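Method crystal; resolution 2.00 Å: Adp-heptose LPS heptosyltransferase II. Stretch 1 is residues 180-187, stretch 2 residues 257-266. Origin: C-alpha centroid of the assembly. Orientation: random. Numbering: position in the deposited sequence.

Stretch 1 180-187: RPMIGFCP
Stretch 2, residues 257-266: ILIAACKAIV

How do the two stretches lie together? Strand 182-186 and the strand through Ile265 and Val266 run parallel, their axes 25° apart and 4.8 Å at closest approach, with Gly184 opposite Ile265 and Phe185 opposite Val266. Both backbones are extended (phi/psi Gly184 -105/141, Ile265 -131/142) and are joined by a ladder: Lys263 N to Met182 O 2.7 Å, Gly184 N to Ala264 O 3.0 Å, Val266 N to Gly184 O 2.9 Å, and Cys186 N to Val266 O 3.0 Å, all hydrogen bonds.

What fills the hollow at Gly184? Ile265 (chi1 m, chi2 m) and Cys262 (chi1 m) do: an ideal CB on Gly184 would sit 2.8 Å from Ile265 CD1 and 3.0 Å from Cys262 SG, both clashes. Further along, Cys186 SG rests 4.1 Å from Ile265 CG2.

What packs on the other face? Ile183 (m, m) brings CD1 4.0 Å from Ala264 CB, and Phe185 (chi1 m, chi2 -2°) sets CE1 3.9 Å from Val266 CG2, obliquely to the ring; Val266 is t.

What meets the start of strand 182-186? Selenomethionine Met182 (m, t, m) curls its tip against Ala261, CE lying 3.4 Å from Ala261 CB. One water bridges Met182 N (2.9 Å from its oxygen) and Ala261 O (2.8 Å). Pro181 CB meets Lys263 CG at 3.7 Å.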

# COMPACT_ATOMS: atom_id res chain seq x y z
N ARG A 180 14.25 -4.83 22.82
CA ARG A 180 12.97 -4.17 23.08
C ARG A 180 12.03 -4.26 21.89
O ARG A 180 12.47 -4.20 20.73
CB ARG A 180 13.20 -2.70 23.49
CG ARG A 180 13.50 -2.55 24.99
CD ARG A 180 14.23 -1.27 25.38
NE ARG A 180 13.46 -0.07 25.11
CZ ARG A 180 13.32 0.96 25.95
NH1 ARG A 180 13.91 0.94 27.14
NH2 ARG A 180 12.60 2.01 25.60
N PRO A 181 10.72 -4.45 22.15
CA PRO A 181 9.71 -4.55 21.09
C PRO A 181 9.64 -3.25 20.30
O PRO A 181 9.89 -2.17 20.85
CB PRO A 181 8.43 -4.86 21.87
CG PRO A 181 8.67 -4.22 23.20
CD PRO A 181 10.11 -4.61 23.48
N MSE A 182 9.28 -3.35 19.03
CA MSE A 182 9.23 -2.18 18.17
C MSE A 182 7.86 -1.69 17.77
O MSE A 182 6.93 -2.46 17.52
CB MSE A 182 10.01 -2.45 16.88
CG MSE A 182 11.31 -3.20 17.09
SE MSE A 182 12.21 -3.54 15.41
CE MSE A 182 10.96 -4.73 14.61
N ILE A 183 7.75 -0.37 17.68
CA ILE A 183 6.53 0.28 17.23
C ILE A 183 7.00 1.00 15.98
O ILE A 183 8.06 1.64 15.99
CB ILE A 183 6.01 1.30 18.25
CG1 ILE A 183 5.62 0.58 19.56
CG2 ILE A 183 4.83 2.06 17.66
CD1 ILE A 183 4.41 -0.34 19.43
N GLY A 184 6.25 0.88 14.89
CA GLY A 184 6.65 1.56 13.68
C GLY A 184 5.80 2.78 13.40
O GLY A 184 4.60 2.77 13.64
N PHE A 185 6.44 3.85 12.91
CA PHE A 185 5.75 5.10 12.56
C PHE A 185 5.93 5.32 11.05
O PHE A 185 6.99 5.05 10.50
CB PHE A 185 6.37 6.32 13.27
CG PHE A 185 6.09 6.42 14.75
CD1 PHE A 185 5.30 5.48 15.40
CD2 PHE A 185 6.63 7.47 15.49
CE1 PHE A 185 5.04 5.57 16.78
CE2 PHE A 185 6.38 7.58 16.87
CZ PHE A 185 5.59 6.63 17.51
N CYS A 186 4.90 5.84 10.39
CA CYS A 186 4.95 6.15 8.96
C CYS A 186 4.43 7.59 8.90
O CYS A 186 3.29 7.83 8.54
CB CYS A 186 4.02 5.22 8.17
SG CYS A 186 4.41 3.46 8.31
N PRO A 187 5.29 8.56 9.24
CA PRO A 187 4.98 10.00 9.26
C PRO A 187 4.75 10.73 7.93
O PRO A 187 4.25 11.86 7.94
CB PRO A 187 6.15 10.58 10.03
CG PRO A 187 7.29 9.74 9.55
CD PRO A 187 6.71 8.33 9.55
N ILE A 257 8.96 -6.51 5.50
CA ILE A 257 9.48 -7.39 6.54
C ILE A 257 9.56 -6.68 7.90
O ILE A 257 9.06 -7.19 8.89
CB ILE A 257 10.89 -7.92 6.15
CG1 ILE A 257 10.78 -8.82 4.91
CG2 ILE A 257 11.50 -8.69 7.33
CD1 ILE A 257 12.10 -9.09 4.20
N LEU A 258 10.15 -5.49 7.92
CA LEU A 258 10.28 -4.73 9.17
C LEU A 258 8.94 -4.33 9.79
O LEU A 258 8.78 -4.34 11.01
CB LEU A 258 11.16 -3.50 8.96
CG LEU A 258 12.64 -3.82 8.68
CD1 LEU A 258 13.41 -2.56 8.30
CD2 LEU A 258 13.26 -4.48 9.91
N ILE A 259 8.00 -3.93 8.94
CA ILE A 259 6.68 -3.58 9.42
C ILE A 259 6.05 -4.82 10.08
O ILE A 259 5.45 -4.73 11.15
CB ILE A 259 5.79 -3.06 8.25
CG1 ILE A 259 6.25 -1.65 7.87
CG2 ILE A 259 4.30 -3.06 8.65
CD1 ILE A 259 5.61 -1.09 6.61
N ALA A 260 6.23 -5.98 9.46
CA ALA A 260 5.70 -7.22 10.00
C ALA A 260 6.30 -7.51 11.38
O ALA A 260 5.65 -8.10 12.23
CB ALA A 260 6.01 -8.37 9.04
N ALA A 261 7.54 -7.08 11.60
CA ALA A 261 8.22 -7.32 12.88
C ALA A 261 7.79 -6.37 14.00
O ALA A 261 8.16 -6.57 15.15
CB ALA A 261 9.73 -7.24 12.68
N CYS A 262 7.03 -5.33 13.66
CA CYS A 262 6.56 -4.36 14.65
C CYS A 262 5.35 -4.84 15.42
O CYS A 262 4.47 -5.48 14.84
CB CYS A 262 6.18 -3.04 13.99
SG CYS A 262 7.58 -2.12 13.26
N LYS A 263 5.26 -4.47 16.69
CA LYS A 263 4.11 -4.85 17.52
C LYS A 263 2.86 -4.08 17.11
O LYS A 263 1.73 -4.55 17.30
CB LYS A 263 4.41 -4.59 18.99
CG LYS A 263 5.61 -5.35 19.53
CD LYS A 263 5.34 -6.84 19.61
CE LYS A 263 6.55 -7.58 20.14
NZ LYS A 263 6.23 -9.01 20.39
N ALA A 264 3.07 -2.88 16.56
CA ALA A 264 1.98 -2.03 16.10
C ALA A 264 2.55 -0.95 15.20
O ALA A 264 3.76 -0.69 15.20
CB ALA A 264 1.25 -1.38 17.28
N ILE A 265 1.67 -0.32 14.43
CA ILE A 265 2.05 0.73 13.49
C ILE A 265 1.15 1.94 13.68
O ILE A 265 -0.03 1.80 13.96
CB ILE A 265 1.89 0.25 12.03
CG1 ILE A 265 2.75 -1.00 11.78
CG2 ILE A 265 2.24 1.36 11.06
CD1 ILE A 265 4.25 -0.77 11.92
N VAL A 266 1.73 3.14 13.55
CA VAL A 266 0.96 4.38 13.64
C VAL A 266 1.27 5.05 12.31
O VAL A 266 2.44 5.18 11.94
CB VAL A 266 1.45 5.29 14.78
CG1 VAL A 266 0.63 6.57 14.83
CG2 VAL A 266 1.35 4.56 16.11
O HOH W 1 8.63 -5.95 17.82